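Local coordinates for protein toxin PAU_02230 (Photorhabdus asymbiotica subsp. asymbiotica ATCC 43949, PDB 6HV6) that is a bacterial toxin, PaTox, whose modelled part joins a bundle of helices to a six-stranded antiparallel beta sheet with further helices, at residues N82-Y93 against K132-P140; A109-N118 against A144-K153. The protein carries 1 engineered substitution. One frame throughout, in Å; residues are numbered along the deposited sequence.

Contact 1. Residues N82-Y93 against K132-P140; sequences NFDTMQRMALDY and KKIERYISP
The M86 side chain runs over one face of the Y137 ring, roughly perpendicular to the long axis of the tyrosine side chain. Its CG sits 3.8 Å from the centroid of the Y137 ring, 22° off the normal, a CH-pi contact. The M86 SD follows over the ring at 4.5 Å from the Y137 centroid, a Met-aromatic contact. Y137 has CG anti to its backbone N (chi1 -179°), which sends the ring out between M86, M89, A90 and Y93 as a knob into a hole. At its far end, Y137 OH lies 3.4 Å from A90 CA. M89 passes along the ring edge, running the other way from Y137, with its CB near the ring plane. M89 bends at its last torsion, and its SD meets I138 CA at 3.8 Å.

I138 is the second knob, among N82, T85, M86 and M89. Its CG2 meets T85 CG2 at 3.8 Å, and its CD1 reaches N82 OD1 at 3.7 Å. One turn earlier, I134 CG2 rests 3.5 Å from N82 O. No hydrogen bond joins the two segments. The contact is largely apolar knobs-into-holes packing of two helices, whose axes come within 9.3 Å and cross at 46°. Helix 144-176 packs against both partners: F83 touches I161, M86 touches I158 and I134 touches M154. Y137 OH is hydrogen-bonded to Y110 OH of helix 101-115.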
loop_
_atom_site.group_PDB
_atom_site.type_symbol
_atom_site.label_atom_id
_atom_site.label_comp_id
_atom_site.label_asym_id
_atom_site.label_seq_id
_atom_site.Cartn_x
_atom_site.Cartn_y
_atom_site.Cartn_z
ATOM N N ASN A 82 -5.033 -8.973 23.488
ATOM C CA ASN A 82 -6.363 -8.371 23.493
ATOM C C ASN A 82 -6.643 -7.642 22.182
ATOM O O ASN A 82 -7.761 -7.696 21.663
ATOM C CB ASN A 82 -6.522 -7.424 24.680
ATOM C CG ASN A 82 -6.579 -8.160 25.998
ATOM O OD1 ASN A 82 -6.699 -9.382 26.021
ATOM N ND2 ASN A 82 -6.501 -7.424 27.103
ATOM N N PHE A 83 -5.641 -6.955 21.634
ATOM C CA PHE A 83 -5.817 -6.307 20.338
ATOM C C PHE A 83 -6.219 -7.322 19.274
ATOM O O PHE A 83 -7.168 -7.099 18.517
ATOM C CB PHE A 83 -4.533 -5.579 19.940
ATOM C CG PHE A 83 -4.622 -4.863 18.615
ATOM C CD1 PHE A 83 -5.112 -3.572 18.544
ATOM C CD2 PHE A 83 -4.200 -5.481 17.445
ATOM C CE1 PHE A 83 -5.196 -2.914 17.330
ATOM C CE2 PHE A 83 -4.279 -4.823 16.227
ATOM C CZ PHE A 83 -4.777 -3.540 16.170
ATOM N N ASP A 84 -5.511 -8.455 19.212
ATOM C CA ASP A 84 -5.831 -9.486 18.228
ATOM C C ASP A 84 -7.246 -10.029 18.427
ATOM O O ASP A 84 -7.980 -10.236 17.455
ATOM C CB ASP A 84 -4.800 -10.618 18.299
ATOM C CG ASP A 84 -3.377 -10.153 17.965
ATOM O OD1 ASP A 84 -3.211 -9.121 17.276
ATOM O OD2 ASP A 84 -2.416 -10.831 18.389
ATOM N N THR A 85 -7.649 -10.257 19.680
ATOM C CA THR A 85 -9.016 -10.693 19.959
ATOM C C THR A 85 -10.038 -9.679 19.447
ATOM O O THR A 85 -11.044 -10.047 18.829
ATOM C CB THR A 85 -9.190 -10.921 21.463
ATOM O OG1 THR A 85 -8.331 -11.984 21.884
ATOM C CG2 THR A 85 -10.618 -11.300 21.785
ATOM N N MET A 86 -9.792 -8.391 19.688
ATOM C CA MET A 86 -10.718 -7.369 19.207
ATOM C C MET A 86 -10.806 -7.375 17.683
ATOM O O MET A 86 -11.901 -7.280 17.114
ATOM C CB MET A 86 -10.285 -5.995 19.706
ATOM C CG MET A 86 -10.954 -4.845 18.960
ATOM S SD MET A 86 -10.341 -3.246 19.519
ATOM C CE MET A 86 -8.734 -3.229 18.731
ATOM N N GLN A 87 -9.661 -7.504 17.006
ATOM C CA GLN A 87 -9.658 -7.476 15.545
ATOM C C GLN A 87 -10.425 -8.652 14.965
ATOM O O GLN A 87 -11.121 -8.508 13.953
ATOM C CB GLN A 87 -8.220 -7.468 15.021
ATOM C CG GLN A 87 -7.418 -6.220 15.395
ATOM C CD GLN A 87 -7.976 -4.952 14.788
ATOM O OE1 GLN A 87 -9.018 -4.451 15.208
ATOM N NE2 GLN A 87 -7.281 -4.422 13.791
ATOM N N ARG A 88 -10.298 -9.831 15.580
ATOM C CA ARG A 88 -11.075 -10.976 15.119
ATOM C C ARG A 88 -12.565 -10.721 15.309
ATOM O O ARG A 88 -13.368 -10.979 14.403
ATOM C CB ARG A 88 -10.631 -12.248 15.845
ATOM C CG ARG A 88 -9.232 -12.750 15.430
ATOM C CD ARG A 88 -8.889 -14.115 16.048
ATOM N NE ARG A 88 -8.331 -14.010 17.396
ATOM C CZ ARG A 88 -9.016 -14.237 18.517
ATOM N NH1 ARG A 88 -10.297 -14.584 18.463
ATOM N NH2 ARG A 88 -8.417 -14.121 19.696
ATOM N N MET A 89 -12.947 -10.172 16.465
ATOM C CA MET A 89 -14.350 -9.857 16.716
ATOM C C MET A 89 -14.860 -8.803 15.745
ATOM O O MET A 89 -16.012 -8.860 15.303
ATOM C CB MET A 89 -14.526 -9.374 18.164
ATOM C CG MET A 89 -14.219 -10.438 19.195
ATOM S SD MET A 89 -14.457 -9.870 20.897
ATOM C CE MET A 89 -15.989 -8.950 20.724
ATOM N N ALA A 90 -14.017 -7.827 15.402
ATOM C CA ALA A 90 -14.462 -6.753 14.523
ATOM C C ALA A 90 -14.866 -7.288 13.162
ATOM O O ALA A 90 -15.787 -6.752 12.532
ATOM C CB ALA A 90 -13.369 -5.697 14.379
ATOM N N LEU A 91 -14.204 -8.352 12.703
ATOM C CA LEU A 91 -14.578 -8.995 11.447
ATOM C C LEU A 91 -15.968 -9.619 11.517
ATOM O O LEU A 91 -16.673 -9.669 10.505
ATOM C CB LEU A 91 -13.545 -10.058 11.084
ATOM C CG LEU A 91 -12.105 -9.576 10.900
ATOM C CD1 LEU A 91 -11.200 -10.761 10.598
ATOM C CD2 LEU A 91 -12.016 -8.534 9.789
ATOM N N ASP A 92 -16.383 -10.098 12.691
ATOM C CA ASP A 92 -17.726 -10.652 12.824
ATOM C C ASP A 92 -18.797 -9.570 12.861
ATOM O O ASP A 92 -19.938 -9.823 12.457
ATOM C CB ASP A 92 -17.832 -11.502 14.087
ATOM C CG ASP A 92 -17.012 -12.774 14.007
ATOM O OD1 ASP A 92 -16.773 -13.264 12.881
ATOM O OD2 ASP A 92 -16.609 -13.284 15.074
ATOM N N TYR A 93 -18.464 -8.380 13.361
ATOM C CA TYR A 93 -19.436 -7.301 13.440
ATOM C C TYR A 93 -19.497 -6.452 12.176
ATOM O O TYR A 93 -20.382 -5.597 12.075
ATOM C CB TYR A 93 -19.141 -6.417 14.655
ATOM C CG TYR A 93 -19.594 -7.025 15.965
ATOM C CD1 TYR A 93 -20.922 -6.952 16.363
ATOM C CD2 TYR A 93 -18.690 -7.665 16.808
ATOM C CE1 TYR A 93 -21.343 -7.503 17.565
ATOM C CE2 TYR A 93 -19.096 -8.222 18.007
ATOM C CZ TYR A 93 -20.424 -8.140 18.382
ATOM O OH TYR A 93 -20.836 -8.688 19.574
ATOM N N LYS A 132 -7.801 -0.434 28.214
ATOM C CA LYS A 132 -9.071 -0.594 28.914
ATOM C C LYS A 132 -10.234 -0.620 27.929
ATOM O O LYS A 132 -11.127 -1.467 28.034
ATOM C CB LYS A 132 -9.259 0.530 29.929
ATOM C CG LYS A 132 -10.406 0.277 30.888
ATOM C CD LYS A 132 -10.274 -1.101 31.500
ATOM C CE LYS A 132 -11.097 -1.242 32.763
ATOM N NZ LYS A 132 -10.768 -2.527 33.438
ATOM N N LYS A 133 -10.245 0.313 26.971
ATOM C CA LYS A 133 -11.254 0.292 25.910
ATOM C C LYS A 133 -11.271 -1.045 25.174
ATOM O O LYS A 133 -12.339 -1.577 24.855
ATOM C CB LYS A 133 -11.001 1.433 24.918
ATOM C CG LYS A 133 -11.247 2.850 25.470
ATOM C CD LYS A 133 -11.283 3.851 24.300
ATOM C CE LYS A 133 -11.712 5.257 24.743
ATOM N NZ LYS A 133 -10.594 5.993 25.419
ATOM N N ILE A 134 -10.099 -1.593 24.875
ATOM C CA ILE A 134 -10.043 -2.889 24.208
ATOM C C ILE A 134 -10.609 -3.977 25.117
ATOM O O ILE A 134 -11.396 -4.817 24.677
ATOM C CB ILE A 134 -8.596 -3.204 23.778
ATOM C CG1 ILE A 134 -8.105 -2.217 22.709
ATOM C CG2 ILE A 134 -8.501 -4.613 23.244
ATOM C CD1 ILE A 134 -6.616 -2.383 22.424
ATOM N N GLU A 135 -10.231 -3.971 26.405
ATOM C CA GLU A 135 -10.794 -4.944 27.342
ATOM C C GLU A 135 -12.315 -4.873 27.374
ATOM O O GLU A 135 -12.988 -5.908 27.412
ATOM C CB GLU A 135 -10.256 -4.712 28.755
ATOM C CG GLU A 135 -8.860 -5.168 28.994
ATOM C CD GLU A 135 -8.444 -4.950 30.443
ATOM O OE1 GLU A 135 -9.332 -4.668 31.281
ATOM O OE2 GLU A 135 -7.233 -5.051 30.733
ATOM N N ARG A 136 -12.876 -3.664 27.402
ATOM C CA ARG A 136 -14.331 -3.532 27.412
ATOM C C ARG A 136 -14.930 -4.009 26.091
ATOM O O ARG A 136 -15.973 -4.674 26.077
ATOM C CB ARG A 136 -14.726 -2.077 27.688
ATOM C CG ARG A 136 -14.174 -1.540 29.012
ATOM C CD ARG A 136 -14.759 -2.309 30.202
ATOM N NE ARG A 136 -16.168 -1.966 30.347
ATOM C CZ ARG A 136 -17.163 -2.847 30.367
ATOM N NH1 ARG A 136 -16.905 -4.141 30.286
ATOM N NH2 ARG A 136 -18.417 -2.427 30.484
ATOM N N TYR A 137 -14.264 -3.717 24.981
ATOM C CA TYR A 137 -14.771 -4.163 23.685
ATOM C C TYR A 137 -14.889 -5.679 23.652
ATOM O O TYR A 137 -15.908 -6.230 23.219
ATOM C CB TYR A 137 -13.843 -3.680 22.576
ATOM C CG TYR A 137 -14.273 -4.052 21.169
ATOM C CD1 TYR A 137 -14.105 -5.348 20.671
ATOM C CD2 TYR A 137 -14.807 -3.090 20.322
ATOM C CE1 TYR A 137 -14.482 -5.668 19.362
ATOM C CE2 TYR A 137 -15.188 -3.401 19.034
ATOM C CZ TYR A 137 -15.030 -4.681 18.556
ATOM O OH TYR A 137 -15.422 -4.954 17.253
ATOM N N ILE A 138 -13.843 -6.377 24.104
ATOM C CA ILE A 138 -13.851 -7.828 23.999
ATOM C C ILE A 138 -14.654 -8.484 25.107
ATOM O O ILE A 138 -14.902 -9.690 25.033
ATOM C CB ILE A 138 -12.415 -8.388 23.965
ATOM C CG1 ILE A 138 -11.681 -8.150 25.273
ATOM C CG2 ILE A 138 -11.627 -7.744 22.831
ATOM C CD1 ILE A 138 -10.253 -8.658 25.234
ATOM N N SER A 139 -15.085 -7.728 26.115
ATOM C CA SER A 139 -15.838 -8.320 27.215
ATOM C C SER A 139 -17.251 -8.661 26.753
ATOM O O SER A 139 -17.835 -7.939 25.942
ATOM C CB SER A 139 -15.909 -7.359 28.403
ATOM O OG SER A 139 -16.765 -7.864 29.424
ATOM N N PRO A 140 -17.842 -9.738 27.275
ATOM C CA PRO A 140 -19.201 -10.088 26.854
ATOM C C PRO A 140 -20.279 -9.216 27.474
ATOM O O PRO A 140 -21.440 -9.319 27.057
ATOM C CB PRO A 140 -19.345 -11.550 27.300
ATOM C CG PRO A 140 -18.415 -11.686 28.427
ATOM C CD PRO A 140 -17.257 -10.758 28.161
#

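Contact 2. Residues A109-N118 against A144-K153; sequences AYKTGKEDYN and ATTKGVLAGK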
loop_
_atom_site.group_PDB
_atom_site.type_symbol
_atom_site.label_atom_id
_atom_site.label_comp_id
_atom_site.label_asym_id
_atom_site.label_seq_id
_atom_site.Cartn_x
_atom_site.Cartn_y
_atom_site.Cartn_z
ATOM N N ALA A 109 -26.715 -2.545 14.818
ATOM C CA ALA A 109 -26.471 -1.817 16.060
ATOM C C ALA A 109 -25.005 -1.423 16.197
ATOM O O ALA A 109 -24.689 -0.301 16.610
ATOM C CB ALA A 109 -26.912 -2.665 17.252
ATOM N N TYR A 110 -24.095 -2.340 15.877
ATOM C CA TYR A 110 -22.671 -2.022 15.943
ATOM C C TYR A 110 -22.340 -0.833 15.046
ATOM O O TYR A 110 -21.682 0.121 15.473
ATOM C CB TYR A 110 -21.873 -3.259 15.536
ATOM C CG TYR A 110 -20.362 -3.156 15.592
ATOM C CD1 TYR A 110 -19.638 -2.693 14.498
ATOM C CD2 TYR A 110 -19.653 -3.595 16.722
ATOM C CE1 TYR A 110 -18.259 -2.630 14.530
ATOM C CE2 TYR A 110 -18.275 -3.538 16.763
ATOM C CZ TYR A 110 -17.578 -3.059 15.663
ATOM O OH TYR A 110 -16.197 -3.005 15.700
ATOM N N LYS A 111 -22.822 -0.862 13.802
ATOM C CA LYS A 111 -22.536 0.229 12.877
ATOM C C LYS A 111 -23.126 1.539 13.378
ATOM O O LYS A 111 -22.494 2.596 13.275
ATOM C CB LYS A 111 -23.090 -0.125 11.497
ATOM C CG LYS A 111 -22.749 0.846 10.406
ATOM C CD LYS A 111 -23.236 0.310 9.066
ATOM C CE LYS A 111 -22.793 1.211 7.935
ATOM N NZ LYS A 111 -21.349 1.573 8.017
ATOM N N THR A 112 -24.341 1.491 13.921
ATOM C CA THR A 112 -24.950 2.694 14.482
ATOM C C THR A 112 -24.092 3.277 15.601
ATOM O O THR A 112 -23.814 4.483 15.624
ATOM C CB THR A 112 -26.358 2.367 14.980
ATOM O OG1 THR A 112 -27.165 1.939 13.869
ATOM C CG2 THR A 112 -26.988 3.591 15.618
ATOM N N GLY A 113 -23.636 2.431 16.525
ATOM C CA GLY A 113 -22.753 2.919 17.574
ATOM C C GLY A 113 -21.432 3.446 17.032
ATOM O O GLY A 113 -20.943 4.496 17.458
ATOM N N LYS A 114 -20.850 2.742 16.063
ATOM C CA LYS A 114 -19.565 3.173 15.535
ATOM C C LYS A 114 -19.661 4.546 14.869
ATOM O O LYS A 114 -18.725 5.343 14.956
ATOM C CB LYS A 114 -19.044 2.136 14.549
ATOM C CG LYS A 114 -17.616 2.368 14.082
ATOM C CD LYS A 114 -17.119 1.167 13.287
ATOM C CE LYS A 114 -15.731 1.398 12.728
ATOM N NZ LYS A 114 -15.310 0.229 11.915
ATOM N N GLU A 115 -20.784 4.853 14.229
ATOM C CA GLU A 115 -20.916 6.162 13.597
ATOM C C GLU A 115 -21.355 7.241 14.573
ATOM O O GLU A 115 -21.211 8.429 14.276
ATOM C CB GLU A 115 -21.907 6.084 12.441
ATOM C CG GLU A 115 -21.408 5.212 11.323
ATOM C CD GLU A 115 -22.365 5.156 10.157
ATOM O OE1 GLU A 115 -23.151 6.114 9.973
ATOM O OE2 GLU A 115 -22.321 4.143 9.426
ATOM N N ASP A 116 -21.907 6.857 15.712
ATOM C CA ASP A 116 -22.335 7.803 16.733
ATOM C C ASP A 116 -21.486 7.645 17.983
ATOM O O ASP A 116 -21.995 7.645 19.109
ATOM C CB ASP A 116 -23.811 7.620 17.054
ATOM C CG ASP A 116 -24.424 8.858 17.653
ATOM O OD1 ASP A 116 -23.850 9.958 17.472
ATOM O OD2 ASP A 116 -25.463 8.724 18.315
ATOM N N TYR A 117 -20.172 7.504 17.784
ATOM C CA TYR A 117 -19.298 7.098 18.866
ATOM C C TYR A 117 -19.047 8.214 19.862
ATOM O O TYR A 117 -18.460 7.951 20.911
ATOM C CB TYR A 117 -17.965 6.592 18.320
ATOM C CG TYR A 117 -17.134 7.640 17.622
ATOM C CD1 TYR A 117 -17.300 7.894 16.262
ATOM C CD2 TYR A 117 -16.156 8.350 18.305
ATOM C CE1 TYR A 117 -16.541 8.837 15.615
ATOM C CE2 TYR A 117 -15.387 9.305 17.659
ATOM C CZ TYR A 117 -15.590 9.535 16.310
ATOM O OH TYR A 117 -14.845 10.473 15.646
ATOM N N ASN A 118 -19.473 9.444 19.574
ATOM C CA ASN A 118 -19.424 10.497 20.579
ATOM C C ASN A 118 -20.784 10.780 21.194
ATOM O O ASN A 118 -20.962 11.825 21.829
ATOM C CB ASN A 118 -18.821 11.762 19.984
ATOM C CG ASN A 118 -17.320 11.668 19.871
ATOM O OD1 ASN A 118 -16.651 11.124 20.756
ATOM N ND2 ASN A 118 -16.782 12.162 18.771
ATOM N N ALA A 144 -23.785 -4.938 21.293
ATOM C CA ALA A 144 -23.337 -4.616 19.941
ATOM C C ALA A 144 -23.140 -3.120 19.762
ATOM O O ALA A 144 -22.134 -2.676 19.193
ATOM C CB ALA A 144 -24.342 -5.150 18.919
ATOM N N THR A 145 -24.093 -2.320 20.242
ATOM C CA THR A 145 -23.983 -0.873 20.082
ATOM C C THR A 145 -22.727 -0.358 20.766
ATOM O O THR A 145 -21.958 0.419 20.191
ATOM C CB THR A 145 -25.227 -0.195 20.656
ATOM O OG1 THR A 145 -26.390 -0.709 19.991
ATOM C CG2 THR A 145 -25.164 1.322 20.456
ATOM N N THR A 146 -22.488 -0.824 21.989
ATOM C CA THR A 146 -21.388 -0.315 22.793
ATOM C C THR A 146 -20.053 -0.695 22.180
ATOM O O THR A 146 -19.127 0.122 22.141
ATOM C CB THR A 146 -21.540 -0.853 24.222
ATOM O OG1 THR A 146 -22.820 -0.465 24.714
ATOM C CG2 THR A 146 -20.484 -0.307 25.153
ATOM N N LYS A 147 -19.941 -1.929 21.680
ATOM C CA LYS A 147 -18.743 -2.319 20.949
ATOM C C LYS A 147 -18.509 -1.403 19.747
ATOM O O LYS A 147 -17.382 -0.960 19.511
ATOM C CB LYS A 147 -18.851 -3.780 20.513
ATOM C CG LYS A 147 -18.828 -4.828 21.662
ATOM C CD LYS A 147 -18.598 -6.223 21.072
ATOM C CE LYS A 147 -19.071 -7.361 21.999
ATOM N NZ LYS A 147 -18.433 -7.345 23.360
ATOM N N GLY A 148 -19.562 -1.091 18.981
ATOM C CA GLY A 148 -19.394 -0.174 17.857
ATOM C C GLY A 148 -18.881 1.186 18.295
ATOM O O GLY A 148 -17.942 1.728 17.712
ATOM N N VAL A 149 -19.483 1.745 19.351
ATOM C CA VAL A 149 -19.016 3.005 19.927
ATOM C C VAL A 149 -17.536 2.913 20.283
ATOM O O VAL A 149 -16.749 3.815 19.982
ATOM C CB VAL A 149 -19.862 3.371 21.164
ATOM C CG1 VAL A 149 -19.177 4.468 21.971
ATOM C CG2 VAL A 149 -21.270 3.813 20.751
ATOM N N LEU A 150 -17.140 1.818 20.942
ATOM C CA LEU A 150 -15.752 1.652 21.354
ATOM C C LEU A 150 -14.831 1.589 20.150
ATOM O O LEU A 150 -13.758 2.199 20.150
ATOM C CB LEU A 150 -15.598 0.381 22.208
ATOM C CG LEU A 150 -16.116 0.522 23.636
ATOM C CD1 LEU A 150 -16.338 -0.857 24.297
ATOM C CD2 LEU A 150 -15.156 1.387 24.478
ATOM N N ALA A 151 -15.230 0.842 19.118
ATOM C CA ALA A 151 -14.468 0.842 17.876
ATOM C C ALA A 151 -14.354 2.251 17.309
ATOM O O ALA A 151 -13.286 2.652 16.833
ATOM C CB ALA A 151 -15.128 -0.084 16.862
ATOM N N GLY A 152 -15.442 3.023 17.357
ATOM C CA GLY A 152 -15.368 4.402 16.904
ATOM C C GLY A 152 -14.365 5.215 17.700
ATOM O O GLY A 152 -13.531 5.925 17.131
ATOM N N LYS A 153 -14.415 5.100 19.032
ATOM C CA LYS A 153 -13.523 5.887 19.886
ATOM C C LYS A 153 -12.067 5.462 19.747
ATOM O O LYS A 153 -11.163 6.286 19.945
ATOM C CB LYS A 153 -13.968 5.773 21.352
ATOM C CG LYS A 153 -15.288 6.515 21.669
ATOM C CD LYS A 153 -15.658 6.407 23.174
ATOM C CE LYS A 153 -16.953 7.166 23.464
ATOM N NZ LYS A 153 -16.857 8.642 23.210
HETATM O O HOH W 1 -14.338 9.924 21.315
#
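Y110 lays its ring over the backbone of G148. A chi1 of -178° points the ring away from its own backbone N and across helix 144-153. Y110 CB starts 3.7 Å from A144 O. Y110 CG is 3.9 Å from G148 CA, which stands over one ring face in a CH-pi contact. Y110 CD2 comes within 3.4 Å of G148 N. Next along that side, Y110 CE2 meets the carbonyl carbon K147 C at 3.7 Å. CZ and the hydroxyl pass the methyl group of A151, with Y110 OH 3.3 Å from A151 CB. The polar partner of that hydroxyl is Y137 OH, on helix 130-138.

G148 and G152 form a GxxxG motif. G113 of helix 109-115 faces G148, while K114 and Y117 close over G152. With no side chains at the three glycines, the axes approach to 6.3 Å at a crossing angle of -37°. The geometry matches the GAS-right type of parallel helix pair, with CA-H...O contacts running in both directions. One of them brings K114 CA to 3.1 Å from G148 O. V149 CG2 packs on the backbone of G113 beside this seam.

Beyond the helix end, Y117 turns one ring face to the carbonyl group of G152. K153 bends at its last torsion to bring NZ to Y117 O, a hydrogen bond of 2.9 Å in the carbonyl plane with a C=O...N angle of 153°. N126 OD1 also accepts from this ammonium group. A water donates to N118 OD1 and weakly accepts from K153 NZ.

In the fold
Both contacts lie in the helical part of the chain, on the same side of its centre and about 12 Å apart between centres. Both are partly buried. Contact 1 joins helices 80-93 and 130-138, and no residue touching there is exposed. Contact 2 joins helices 101-115 and 144-176; its glycines are buried, but exposed residues take part where the first helix stops. Their segments alternate along the chain. Contact 1 keeps its axes apart with large, mostly apolar side chains. Contact 2 brings backbone against backbone, with polar groups at its exposed end. They touch directly: K147 NZ of contact 2 is probably hydrogen-bonded to Y137 O of contact 1, and the rings of Y93 and Y110 stack.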